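Local coordinates for protein BA42 (Bizionia argentinensis, PDB 4OA3), which is of unknown function but consists of a stand-alone TPM domain that binds two calcium ions, at residues A16-I21 with L114-I118; N27-I32 with L125-P130; E31-L36 with E138-S144; L62-L67 with I79-I85. All coordinates share one frame; numbering follows the deposited sequence.

Contact 1. Residues A16-I21 with L114-I118; sequences AIVDAI and LVDGI
I118 buries more surface than any other residue in this seam between two helical segments, which run within 4° of parallel with their axes 9.0 Å apart. Its branches do separate jobs. I118 CG2, anti to the backbone N, presses on the facing backbone, 3.4 Å from A20 O, and meets the A20 methyl. The longer branch ends in I118 CD1, which touches I17 CG2 and I21 CG1 at 3.7 Å each, the I17 and I118 side chains crossing at about a right angle. I17 comes next. With CG1 beside its backbone N (chi1 -66°), its CD1 extends to L114 CD1 at 3.7 Å, while I17 CG1 rests 4.0 Å from V115 CG2. V115 completes the trio: its other methyl, CG1, lies 4.1 Å from A20 CB. Beta-branched residues suit these places because each offers two arms to different neighbours, whereas A20 points at the partner helix with a methyl short enough to admit both V115 and I118. Cutting I17 back to an alanine here would probably open a gap, with I118 CD1 and L114 CD1 each losing a hydrophobic neighbour. Beyond the helix pair, L114 and I118 pack on I68 of strand 65-71, I17 meets L9 and I143 in flanking loops, and I21 touches the calcium ligand N141, so helices 11-24 and 110-128 link the sheet to loops around the metal site.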
loop_
_atom_site.group_PDB
_atom_site.type_symbol
_atom_site.label_atom_id
_atom_site.label_comp_id
_atom_site.label_asym_id
_atom_site.label_seq_id
_atom_site.Cartn_x
_atom_site.Cartn_y
_atom_site.Cartn_z
ATOM N N ALA A 16 8.713 -5.594 -10.107
ATOM C CA ALA A 16 7.395 -5.314 -10.669
ATOM C C ALA A 16 6.545 -4.518 -9.681
ATOM O O ALA A 16 5.804 -3.605 -10.064
ATOM C CB ALA A 16 6.694 -6.613 -11.039
ATOM N N ILE A 17 6.684 -4.834 -8.392
ATOM C CA ILE A 17 5.936 -4.128 -7.357
ATOM C C ILE A 17 6.404 -2.710 -7.194
ATOM O O ILE A 17 5.591 -1.788 -7.134
ATOM C CB ILE A 17 5.956 -4.936 -6.059
ATOM C CG1 ILE A 17 5.169 -6.278 -6.248
ATOM C CG2 ILE A 17 5.363 -4.139 -4.910
ATOM C CD1 ILE A 17 5.495 -7.305 -5.230
ATOM N N VAL A 18 7.723 -2.511 -7.131
ATOM C CA VAL A 18 8.267 -1.165 -6.991
ATOM C C VAL A 18 7.907 -0.320 -8.225
ATOM O O VAL A 18 7.608 0.864 -8.099
ATOM C CB VAL A 18 9.801 -1.247 -6.742
ATOM C CG1 VAL A 18 10.444 0.133 -6.795
ATOM C CG2 VAL A 18 10.088 -1.900 -5.396
ATOM N N ASP A 19 7.929 -0.933 -9.413
ATOM C CA ASP A 19 7.552 -0.248 -10.664
ATOM C C ASP A 19 6.045 0.134 -10.630
ATOM O O ASP A 19 5.683 1.240 -11.053
ATOM C CB ASP A 19 7.775 -1.152 -11.895
ATOM C CG ASP A 19 9.227 -1.395 -12.267
ATOM O OD1 ASP A 19 10.100 -0.723 -11.706
ATOM O OD2 ASP A 19 9.485 -2.310 -13.079
ATOM N N ALA A 20 5.203 -0.721 -10.028
ATOM C CA ALA A 20 3.764 -0.437 -9.894
ATOM C C ALA A 20 3.527 0.763 -8.969
ATOM O O ALA A 20 2.701 1.624 -9.238
ATOM C CB ALA A 20 3.025 -1.656 -9.372
ATOM N N ILE A 21 4.325 0.867 -7.885
ATOM C CA ILE A 21 4.219 2.019 -7.004
ATOM C C ILE A 21 4.584 3.285 -7.769
ATOM O O ILE A 21 3.911 4.310 -7.654
ATOM C CB ILE A 21 5.096 1.863 -5.728
ATOM C CG1 ILE A 21 4.515 0.705 -4.878
ATOM C CG2 ILE A 21 5.110 3.167 -4.926
ATOM C CD1 ILE A 21 5.343 0.267 -3.683
ATOM N N LEU A 114 -0.387 -7.780 -5.226
ATOM C CA LEU A 114 0.166 -6.501 -4.791
ATOM C C LEU A 114 0.172 -5.506 -5.928
ATOM O O LEU A 114 -0.185 -4.354 -5.724
ATOM C CB LEU A 114 1.572 -6.711 -4.260
ATOM C CG LEU A 114 1.610 -7.466 -2.918
ATOM C CD1 LEU A 114 3.031 -7.804 -2.519
ATOM C CD2 LEU A 114 0.932 -6.631 -1.803
ATOM N N VAL A 115 0.558 -5.913 -7.133
ATOM C CA VAL A 115 0.561 -4.979 -8.264
ATOM C C VAL A 115 -0.836 -4.448 -8.527
ATOM O O VAL A 115 -1.030 -3.245 -8.721
ATOM C CB VAL A 115 1.121 -5.669 -9.517
ATOM C CG1 VAL A 115 0.825 -4.860 -10.793
ATOM C CG2 VAL A 115 2.626 -5.901 -9.363
ATOM N N ASP A 116 -1.822 -5.350 -8.549
ATOM C CA ASP A 116 -3.208 -4.941 -8.807
ATOM C C ASP A 116 -3.785 -4.047 -7.733
ATOM O O ASP A 116 -4.499 -3.078 -8.033
ATOM C CB ASP A 116 -4.104 -6.166 -8.979
ATOM C CG ASP A 116 -3.857 -6.947 -10.252
ATOM O OD1 ASP A 116 -3.040 -6.480 -11.112
ATOM O OD2 ASP A 116 -4.464 -8.014 -10.404
ATOM N N GLY A 117 -3.439 -4.319 -6.474
ATOM C CA GLY A 117 -3.862 -3.473 -5.382
ATOM C C GLY A 117 -3.241 -2.102 -5.462
ATOM O O GLY A 117 -3.908 -1.106 -5.222
ATOM N N ILE A 118 -1.934 -2.038 -5.791
ATOM C CA ILE A 118 -1.249 -0.762 -5.904
ATOM C C ILE A 118 -1.903 0.070 -7.010
ATOM O O ILE A 118 -2.143 1.274 -6.834
ATOM C CB ILE A 118 0.259 -0.994 -6.135
ATOM C CG1 ILE A 118 0.930 -1.540 -4.838
ATOM C CG2 ILE A 118 0.954 0.294 -6.659
ATOM C CD1 ILE A 118 2.224 -2.216 -5.057
#

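Contact 2. Residues N27-I32 with L125-P130; sequences NTSGEI and LAKYFP. With CA (calcium ion), chain C; CA (calcium ion), chain B.
T28 and S29 meet the chain where it leaves helix 110-128, chiefly through hydrogen bonds to one carbonyl, F129 O. T28 OG1 donates to F129 O at 2.7 Å, in the carbonyl plane and on a lone pair; S29 N reaches the same oxygen at 3.0 Å, but from 43° above that plane. T28 OG1, placed anti to the backbone N (chi1 -179°), also accepts from G30 N at 2.9 Å, which makes an ST turn. A water joins S29 OG to P130 O. Van der Waals contacts set carbons against oxygens, L125 CB 3.3 Å from T28 OG1 and A126 CB 3.2 Å from N27 O; the apolar pair is L125 CD1 with I32 CG1, at 4.3 Å. Glycine fits at position 30, since a side chain there would run into L125 CD1. E31 turns away from the helix, towards the calcium ions, and a calcium-bound water is placed within hydrogen-bonding distance of both T28 O and G30 O. The chemistry implies a fixed hydroxyl: by donating to F129 O and accepting from G30 N, threonine holds the bend in shape, with carbonyls of the same turn facing the metal's water shell.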
loop_
_atom_site.group_PDB
_atom_site.type_symbol
_atom_site.label_atom_id
_atom_site.label_comp_id
_atom_site.label_asym_id
_atom_site.label_seq_id
_atom_site.Cartn_x
_atom_site.Cartn_y
_atom_site.Cartn_z
ATOM N N ASN A 27 -0.347 9.069 -10.777
ATOM C CA ASN A 27 -1.798 9.313 -10.868
ATOM C C ASN A 27 -2.336 10.063 -9.675
ATOM O O ASN A 27 -3.453 10.601 -9.722
ATOM C CB ASN A 27 -2.543 7.983 -10.945
ATOM C CG ASN A 27 -2.270 7.224 -12.201
ATOM O OD1 ASN A 27 -2.061 7.809 -13.271
ATOM N ND2 ASN A 27 -2.374 5.906 -12.143
ATOM N N THR A 28 -1.574 10.110 -8.604
ATOM C CA THR A 28 -2.022 10.756 -7.366
ATOM C C THR A 28 -0.854 11.376 -6.625
ATOM O O THR A 28 0.282 10.965 -6.854
ATOM C CB THR A 28 -2.677 9.690 -6.447
ATOM O OG1 THR A 28 -3.154 10.300 -5.248
ATOM C CG2 THR A 28 -1.701 8.542 -6.083
ATOM N N SER A 29 -1.139 12.340 -5.740
ATOM C CA SER A 29 -0.139 12.880 -4.829
ATOM C C SER A 29 -0.006 11.931 -3.612
ATOM O O SER A 29 0.901 12.113 -2.798
ATOM C CB SER A 29 -0.498 14.270 -4.344
ATOM O OG SER A 29 -1.620 14.231 -3.487
ATOM N N GLY A 30 -0.870 10.921 -3.497
ATOM C CA GLY A 30 -0.741 9.922 -2.451
ATOM C C GLY A 30 0.534 9.105 -2.610
ATOM O O GLY A 30 1.116 9.015 -3.700
ATOM N N GLU A 31 1.010 8.582 -1.488
ATOM C CA GLU A 31 2.250 7.814 -1.453
ATOM C C GLU A 31 1.974 6.428 -0.957
ATOM O O GLU A 31 1.238 6.278 0.022
ATOM C CB GLU A 31 3.243 8.504 -0.565
ATOM C CG GLU A 31 3.711 9.858 -1.102
ATOM C CD GLU A 31 4.902 9.808 -2.034
ATOM O OE1 GLU A 31 5.720 8.863 -1.896
ATOM O OE2 GLU A 31 5.026 10.698 -2.918
ATOM N N ILE A 32 2.504 5.418 -1.622
ATOM C CA ILE A 32 2.202 4.022 -1.311
ATOM C C ILE A 32 3.436 3.237 -0.946
ATOM O O ILE A 32 4.438 3.328 -1.625
ATOM C CB ILE A 32 1.500 3.338 -2.526
ATOM C CG1 ILE A 32 0.196 4.044 -2.868
ATOM C CG2 ILE A 32 1.278 1.836 -2.249
ATOM C CD1 ILE A 32 -0.276 3.792 -4.251
ATOM N N LEU A 125 -6.978 6.913 -4.764
ATOM C CA LEU A 125 -6.400 8.120 -4.185
ATOM C C LEU A 125 -6.486 9.298 -5.123
ATOM O O LEU A 125 -6.666 10.428 -4.656
ATOM C CB LEU A 125 -4.943 7.875 -3.793
ATOM C CG LEU A 125 -4.781 6.948 -2.588
ATOM C CD1 LEU A 125 -3.331 6.448 -2.521
ATOM C CD2 LEU A 125 -5.181 7.644 -1.293
ATOM N N ALA A 126 -6.383 9.043 -6.437
ATOM C CA ALA A 126 -6.447 10.119 -7.442
ATOM C C ALA A 126 -7.753 10.905 -7.365
ATOM O O ALA A 126 -7.752 12.098 -7.662
ATOM C CB ALA A 126 -6.287 9.541 -8.837
ATOM N N LYS A 127 -8.819 10.257 -6.914
ATOM C CA LYS A 127 -10.124 10.896 -6.801
ATOM C C LYS A 127 -10.083 12.061 -5.853
ATOM O O LYS A 127 -10.679 13.102 -6.116
ATOM C CB LYS A 127 -11.182 9.877 -6.378
ATOM C CG LYS A 127 -12.553 10.472 -6.179
ATOM C CD LYS A 127 -13.609 9.416 -6.221
ATOM C CE LYS A 127 -14.920 10.011 -5.738
ATOM N NZ LYS A 127 -16.055 9.092 -6.027
ATOM N N TYR A 128 -9.375 11.894 -4.726
ATOM C CA TYR A 128 -9.265 12.907 -3.688
ATOM C C TYR A 128 -7.950 13.674 -3.648
ATOM O O TYR A 128 -7.886 14.742 -3.040
ATOM C CB TYR A 128 -9.452 12.213 -2.330
ATOM C CG TYR A 128 -10.825 11.592 -2.189
ATOM C CD1 TYR A 128 -11.885 12.320 -1.669
ATOM C CD2 TYR A 128 -11.051 10.268 -2.533
ATOM C CE1 TYR A 128 -13.162 11.775 -1.586
ATOM C CE2 TYR A 128 -12.328 9.706 -2.456
ATOM C CZ TYR A 128 -13.369 10.452 -1.931
ATOM O OH TYR A 128 -14.642 9.937 -1.834
ATOM N N PHE A 129 -6.896 13.135 -4.262
ATOM C CA PHE A 129 -5.542 13.672 -4.181
ATOM C C PHE A 129 -4.926 13.637 -5.557
ATOM O O PHE A 129 -4.116 12.761 -5.893
ATOM C CB PHE A 129 -4.702 12.832 -3.185
ATOM C CG PHE A 129 -5.236 12.899 -1.785
ATOM C CD1 PHE A 129 -5.081 14.048 -1.025
ATOM C CD2 PHE A 129 -5.945 11.840 -1.244
ATOM C CE1 PHE A 129 -5.656 14.146 0.239
ATOM C CE2 PHE A 129 -6.495 11.929 0.036
ATOM C CZ PHE A 129 -6.374 13.084 0.748
ATOM N N PRO A 130 -5.337 14.564 -6.431
ATOM C CA PRO A 130 -4.781 14.552 -7.784
ATOM C C PRO A 130 -3.287 14.835 -7.852
ATOM O O PRO A 130 -2.750 15.552 -7.042
ATOM C CB PRO A 130 -5.615 15.608 -8.529
ATOM C CG PRO A 130 -6.138 16.491 -7.500
ATOM C CD PRO A 130 -6.304 15.668 -6.241
HETATM CA CA CA C . 4.479 12.019 -4.762
HETATM CA CA CA B . 6.842 7.104 -3.021
HETATM O O HOH W 1 2.600 10.658 -5.290
HETATM O O HOH W 2 -2.927 16.338 -4.469
HETATM O O HOH W 3 3.235 13.249 -3.051
HETATM O O HOH W 4 6.217 5.428 -1.421
HETATM O O HOH W 5 5.863 10.299 -5.894
#

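Contact 3. Residues E31-L36 with E138-S144; sequences EIRVHL and ELPNTIS. With CA (calcium ion), chain B; CA (calcium ion), chain C.
Part of the two-calcium site is built here, where E31 at the start of strand 31-37 faces E138 and L139 of a loop that later joins the sheet as a parallel edge strand. The E31 carboxylate bridges the metals: OE1 binds one calcium at 2.4 Å and OE2 the other at 2.3 Å. Backbone amides reach it from above its plane, E138 N to E31 OE2 and L139 N to E31 OE1, both at 3.0 Å, which would help offset its charge. L139 O and N141 OD1 join E31 OE1 on the first ion, whose protein ligands E25 and D137 complete; D135 and I136 serve the second. R33 grips T142 O side-on, through NE and, at 2.8 Å, NH2. The oxygen lies in the guanidinium plane, while P140 CG lies over one face, toward its rim, 3.9 Å from R33 NH1. The chi3 bend (67°) helps turn this long side chain along the loop. Nearby, I143 CG2 packs against V34 CG1 and, at 3.9 Å, L36 CG. The strand pairing is set by S144 N to V34 O and L36 N to S144 O, and the H35 ring meets S144 edge-on, with ND1 and OG hydrogen-bonded at 2.7 Å.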
loop_
_atom_site.group_PDB
_atom_site.type_symbol
_atom_site.label_atom_id
_atom_site.label_comp_id
_atom_site.label_asym_id
_atom_site.label_seq_id
_atom_site.Cartn_x
_atom_site.Cartn_y
_atom_site.Cartn_z
ATOM N N GLU A 31 1.010 8.582 -1.488
ATOM C CA GLU A 31 2.250 7.814 -1.453
ATOM C C GLU A 31 1.974 6.428 -0.957
ATOM O O GLU A 31 1.238 6.278 0.022
ATOM C CB GLU A 31 3.243 8.504 -0.565
ATOM C CG GLU A 31 3.711 9.858 -1.102
ATOM C CD GLU A 31 4.902 9.808 -2.034
ATOM O OE1 GLU A 31 5.720 8.863 -1.896
ATOM O OE2 GLU A 31 5.026 10.698 -2.918
ATOM N N ILE A 32 2.504 5.418 -1.622
ATOM C CA ILE A 32 2.202 4.022 -1.311
ATOM C C ILE A 32 3.436 3.237 -0.946
ATOM O O ILE A 32 4.438 3.328 -1.625
ATOM C CB ILE A 32 1.500 3.338 -2.526
ATOM C CG1 ILE A 32 0.196 4.044 -2.868
ATOM C CG2 ILE A 32 1.278 1.836 -2.249
ATOM C CD1 ILE A 32 -0.276 3.792 -4.251
ATOM N N ARG A 33 3.369 2.431 0.143
ATOM C CA ARG A 33 4.405 1.450 0.448
ATOM C C ARG A 33 3.789 0.126 0.810
ATOM O O ARG A 33 2.629 0.056 1.252
ATOM C CB ARG A 33 5.330 1.859 1.601
ATOM C CG ARG A 33 6.107 3.125 1.284
ATOM C CD ARG A 33 7.252 3.383 2.239
ATOM N NE ARG A 33 8.277 2.354 2.073
ATOM C CZ ARG A 33 9.293 2.177 2.896
ATOM N NH1 ARG A 33 9.432 2.952 3.960
ATOM N NH2 ARG A 33 10.169 1.216 2.671
ATOM N N VAL A 34 4.554 -0.927 0.596
ATOM C CA VAL A 34 4.239 -2.287 0.988
ATOM C C VAL A 34 5.192 -2.685 2.098
ATOM O O VAL A 34 6.395 -2.397 2.016
ATOM C CB VAL A 34 4.382 -3.250 -0.198
ATOM C CG1 VAL A 34 4.228 -4.715 0.206
ATOM C CG2 VAL A 34 3.381 -2.913 -1.293
ATOM N N HIS A 35 4.652 -3.376 3.122
ATOM C CA HIS A 35 5.476 -3.974 4.173
ATOM C C HIS A 35 5.096 -5.436 4.253
ATOM O O HIS A 35 3.906 -5.766 4.340
ATOM C CB HIS A 35 5.262 -3.347 5.536
ATOM C CG HIS A 35 5.972 -4.061 6.661
ATOM N ND1 HIS A 35 7.282 -3.756 7.011
ATOM C CD2 HIS A 35 5.503 -4.997 7.520
ATOM C CE1 HIS A 35 7.539 -4.494 8.090
ATOM N NE2 HIS A 35 6.522 -5.249 8.414
ATOM N N LEU A 36 6.097 -6.302 4.225
ATOM C CA LEU A 36 5.896 -7.733 4.348
ATOM C C LEU A 36 6.534 -8.245 5.635
ATOM O O LEU A 36 7.662 -7.884 5.959
ATOM C CB LEU A 36 6.549 -8.464 3.176
ATOM C CG LEU A 36 6.132 -7.987 1.742
ATOM C CD1 LEU A 36 6.841 -8.801 0.664
ATOM C CD2 LEU A 36 4.638 -8.085 1.522
ATOM N N GLU A 138 7.703 11.645 -1.815
ATOM C CA GLU A 138 7.857 11.879 -0.380
ATOM C C GLU A 138 8.300 10.694 0.437
ATOM O O GLU A 138 9.031 10.871 1.411
ATOM C CB GLU A 138 6.551 12.459 0.175
ATOM C CG GLU A 138 6.193 13.824 -0.397
ATOM C CD GLU A 138 4.836 14.335 0.033
ATOM O OE1 GLU A 138 3.826 13.718 -0.366
ATOM O OE2 GLU A 138 4.777 15.386 0.712
ATOM N N LEU A 139 7.865 9.497 0.062
ATOM C CA LEU A 139 8.211 8.275 0.764
ATOM C C LEU A 139 8.918 7.340 -0.187
ATOM O O LEU A 139 8.538 7.249 -1.347
ATOM C CB LEU A 139 6.966 7.558 1.292
ATOM C CG LEU A 139 6.046 8.386 2.203
ATOM C CD1 LEU A 139 4.831 7.560 2.638
ATOM C CD2 LEU A 139 6.770 8.930 3.421
ATOM N N PRO A 140 9.930 6.577 0.276
ATOM C CA PRO A 140 10.560 5.600 -0.602
ATOM C C PRO A 140 9.598 4.526 -1.103
ATOM O O PRO A 140 8.577 4.235 -0.451
ATOM C CB PRO A 140 11.682 4.996 0.253
ATOM C CG PRO A 140 11.377 5.323 1.582
ATOM C CD PRO A 140 10.476 6.524 1.636
ATOM N N ASN A 141 9.866 4.011 -2.298
ATOM C CA ASN A 141 8.999 3.007 -2.909
ATOM C C ASN A 141 9.476 1.595 -2.574
ATOM O O ASN A 141 8.794 0.647 -2.923
ATOM C CB ASN A 141 8.935 3.204 -4.398
ATOM C CG ASN A 141 8.379 4.543 -4.824
ATOM O OD1 ASN A 141 7.786 5.301 -4.060
ATOM N ND2 ASN A 141 8.482 4.779 -6.142
ATOM N N THR A 142 10.589 1.491 -1.837
ATOM C CA THR A 142 11.174 0.223 -1.365
ATOM C C THR A 142 10.149 -0.600 -0.631
ATOM O O THR A 142 9.440 -0.046 0.222
ATOM C CB THR A 142 12.256 0.555 -0.291
ATOM O OG1 THR A 142 13.006 1.677 -0.671
ATOM C CG2 THR A 142 13.205 -0.583 0.010
ATOM N N ILE A 143 10.186 -1.929 -0.796
ATOM C CA ILE A 143 9.325 -2.804 -0.007
ATOM C C ILE A 143 10.011 -2.940 1.352
ATOM O O ILE A 143 11.207 -3.277 1.434
ATOM C CB ILE A 143 9.135 -4.173 -0.680
ATOM C CG1 ILE A 143 8.444 -3.977 -2.052
ATOM C CG2 ILE A 143 8.295 -5.136 0.225
ATOM C CD1 ILE A 143 8.120 -5.237 -2.741
ATOM N N SER A 144 9.278 -2.641 2.407
ATOM C CA SER A 144 9.793 -2.740 3.752
ATOM C C SER A 144 9.616 -4.192 4.182
ATOM O O SER A 144 8.546 -4.804 3.997
ATOM C CB SER A 144 9.015 -1.788 4.659
ATOM O OG SER A 144 9.223 -2.089 6.026
HETATM CA CA CA B . 6.842 7.104 -3.021
HETATM CA CA CA C . 4.479 12.019 -4.762
HETATM O O HOH W 4 6.217 5.428 -1.421
HETATM O O HOH W 6 6.912 -0.199 -0.867
HETATM O O HOH W 3 3.235 13.249 -3.051
HETATM O O HOH W 1 2.600 10.658 -5.290
HETATM O O HOH W 5 5.863 10.299 -5.894
#

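Contact 4. Residues L62-L67 with I79-I85; sequences LQNGVL and IYGDKGI
L67 and Y80 form an antiparallel hydrogen-bonded pair, with L67 N to Y80 O at 2.8 Å and Y80 N to L67 O at 2.9 Å; V66 and G81 follow as a non-hydrogen-bonded pair, and D82 N continues the ladder to G65 O. On the V66 side of the sheet, V66 CG2 meets I79 CG2 side by side at 3.6 Å. Glycine suits position 81, because a CB would be crowded by I85 CD1, which instead reaches G65 O at 3.6 Å. G84 is equally confined: a side chain would collide with L62 O and Q63 O. D82 lays its CB 3.2 Å from Q63 O, and with CG anti to the backbone N (chi1 -156°) its OD2 lies 3.7 Å from Q63 CB. D82 OD1 accepts from K83 N at 2.8 Å, and D82 OD2 takes protons from two waters, one bound to Q63 NE2 and the other to G65 N. Exchanging D82 for an alanine here is likely to leave both waters without that acceptor and K83 N without its carboxylate partner. This is the open end of the beta hairpin of strands 65-71 and 76-81, whose edge strand passes through D82, at the N-cap position, into helix 83-86.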
loop_
_atom_site.group_PDB
_atom_site.type_symbol
_atom_site.label_atom_id
_atom_site.label_comp_id
_atom_site.label_asym_id
_atom_site.label_seq_id
_atom_site.Cartn_x
_atom_site.Cartn_y
_atom_site.Cartn_z
ATOM N N LEU A 62 0.210 16.199 2.637
ATOM C CA LEU A 62 -1.249 16.045 2.767
ATOM C C LEU A 62 -1.697 14.875 3.628
ATOM O O LEU A 62 -2.889 14.570 3.656
ATOM C CB LEU A 62 -1.894 15.944 1.378
ATOM C CG LEU A 62 -1.639 17.110 0.457
ATOM C CD1 LEU A 62 -2.305 16.890 -0.893
ATOM C CD2 LEU A 62 -2.142 18.427 1.077
ATOM N N GLN A 63 -0.765 14.233 4.381
ATOM C CA GLN A 63 -1.120 13.122 5.267
ATOM C C GLN A 63 -1.872 12.065 4.475
ATOM O O GLN A 63 -2.895 11.532 4.908
ATOM C CB GLN A 63 -1.911 13.618 6.489
ATOM C CG GLN A 63 -1.209 14.769 7.195
ATOM C CD GLN A 63 -1.870 15.088 8.510
ATOM O OE1 GLN A 63 -2.740 15.954 8.586
ATOM N NE2 GLN A 63 -1.515 14.366 9.560
ATOM N N ASN A 64 -1.307 11.748 3.290
ATOM C CA ASN A 64 -1.921 10.832 2.366
ATOM C C ASN A 64 -1.064 9.636 1.964
ATOM O O ASN A 64 -1.148 9.145 0.852
ATOM C CB ASN A 64 -2.486 11.572 1.159
ATOM C CG ASN A 64 -1.438 12.296 0.362
ATOM O OD1 ASN A 64 -0.293 12.393 0.752
ATOM N ND2 ASN A 64 -1.814 12.770 -0.813
ATOM N N GLY A 65 -0.222 9.202 2.888
ATOM C CA GLY A 65 0.500 7.950 2.712
ATOM C C GLY A 65 -0.416 6.796 3.043
ATOM O O GLY A 65 -1.329 6.922 3.876
ATOM N N VAL A 66 -0.221 5.664 2.381
ATOM C CA VAL A 66 -0.979 4.454 2.656
ATOM C C VAL A 66 -0.002 3.293 2.659
ATOM O O VAL A 66 0.880 3.228 1.803
ATOM C CB VAL A 66 -2.178 4.210 1.695
ATOM C CG1 VAL A 66 -1.731 4.152 0.241
ATOM C CG2 VAL A 66 -2.947 2.940 2.069
ATOM N N LEU A 67 -0.137 2.417 3.665
ATOM C CA LEU A 67 0.638 1.208 3.811
ATOM C C LEU A 67 -0.243 0.018 3.472
ATOM O O LEU A 67 -1.343 -0.122 4.020
ATOM C CB LEU A 67 1.119 1.046 5.271
ATOM C CG LEU A 67 1.897 -0.230 5.573
ATOM C CD1 LEU A 67 3.192 -0.302 4.784
ATOM C CD2 LEU A 67 2.203 -0.318 7.062
ATOM N N ILE A 79 -4.910 -2.484 4.713
ATOM C CA ILE A 79 -4.640 -1.260 4.004
ATOM C C ILE A 79 -4.850 -0.195 5.050
ATOM O O ILE A 79 -5.954 -0.078 5.620
ATOM C CB ILE A 79 -5.565 -1.080 2.805
ATOM C CG1 ILE A 79 -5.358 -2.207 1.776
ATOM C CG2 ILE A 79 -5.320 0.282 2.171
ATOM C CD1 ILE A 79 -6.615 -2.436 0.895
ATOM N N TYR A 80 -3.773 0.516 5.383
ATOM C CA TYR A 80 -3.800 1.554 6.400
ATOM C C TYR A 80 -3.426 2.873 5.778
ATOM O O TYR A 80 -2.284 3.060 5.363
ATOM C CB TYR A 80 -2.820 1.178 7.528
ATOM C CG TYR A 80 -2.801 2.154 8.678
ATOM C CD1 TYR A 80 -2.046 3.317 8.619
ATOM C CD2 TYR A 80 -3.593 1.947 9.803
ATOM C CE1 TYR A 80 -2.172 4.306 9.585
ATOM C CE2 TYR A 80 -3.655 2.889 10.823
ATOM C CZ TYR A 80 -2.938 4.070 10.713
ATOM O OH TYR A 80 -3.009 5.035 11.694
ATOM N N GLY A 81 -4.376 3.783 5.716
ATOM C CA GLY A 81 -4.167 5.119 5.204
ATOM C C GLY A 81 -4.035 6.121 6.341
ATOM O O GLY A 81 -4.594 5.928 7.430
ATOM N N ASP A 82 -3.308 7.208 6.081
ATOM C CA ASP A 82 -3.079 8.277 7.054
ATOM C C ASP A 82 -4.329 9.154 7.191
ATOM O O ASP A 82 -5.293 9.009 6.431
ATOM C CB ASP A 82 -1.848 9.094 6.684
ATOM C CG ASP A 82 -1.173 9.831 7.829
ATOM O OD1 ASP A 82 -1.665 9.716 8.995
ATOM O OD2 ASP A 82 -0.206 10.559 7.565
ATOM N N LYS A 83 -4.297 10.057 8.177
ATOM C CA LYS A 83 -5.430 10.902 8.530
ATOM C C LYS A 83 -6.004 11.728 7.397
ATOM O O LYS A 83 -7.214 11.927 7.360
ATOM C CB LYS A 83 -5.073 11.819 9.706
ATOM C CG LYS A 83 -6.291 12.516 10.301
ATOM C CD LYS A 83 -5.944 13.279 11.565
ATOM C CE LYS A 83 -7.112 14.101 12.078
ATOM N NZ LYS A 83 -6.812 15.559 12.048
ATOM N N GLY A 84 -5.164 12.215 6.493
ATOM C CA GLY A 84 -5.623 13.016 5.365
ATOM C C GLY A 84 -6.603 12.255 4.510
ATOM O O GLY A 84 -7.600 12.809 4.020
ATOM N N ILE A 85 -6.366 10.952 4.341
ATOM C CA ILE A 85 -7.268 10.095 3.608
ATOM C C ILE A 85 -8.536 9.870 4.409
ATOM O O ILE A 85 -9.645 10.052 3.910
ATOM C CB ILE A 85 -6.561 8.748 3.260
ATOM C CG1 ILE A 85 -5.411 9.026 2.257
ATOM C CG2 ILE A 85 -7.566 7.733 2.670
ATOM C CD1 ILE A 85 -4.334 7.964 2.199
HETATM O O HOH W 7 0.691 12.726 8.788
HETATM O O HOH W 8 1.131 10.328 5.238
#

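In the fold
Contacts 1, 2 and 3 each start in residues 16-36 and close on residues 114-144, tying the beginning of the chain to its end, while contact 4 falls between them in sequence. Contacts 1 and 2 share helix 110-128, with centres 15 Å apart; contacts 2 and 3 share E31 and I32 and both touch the two calcium ions. Strand 31-37, used by contact 3, neighbours strand 65-71 of contact 4 in the four-stranded mixed sheet, and their centres lie 12 Å apart. Contacts 1 and 4, about 17 Å apart between centres, sit on opposite sides of the chain's centre. Helix packing and the metal site together thus hold early and late parts of the chain against one sheet.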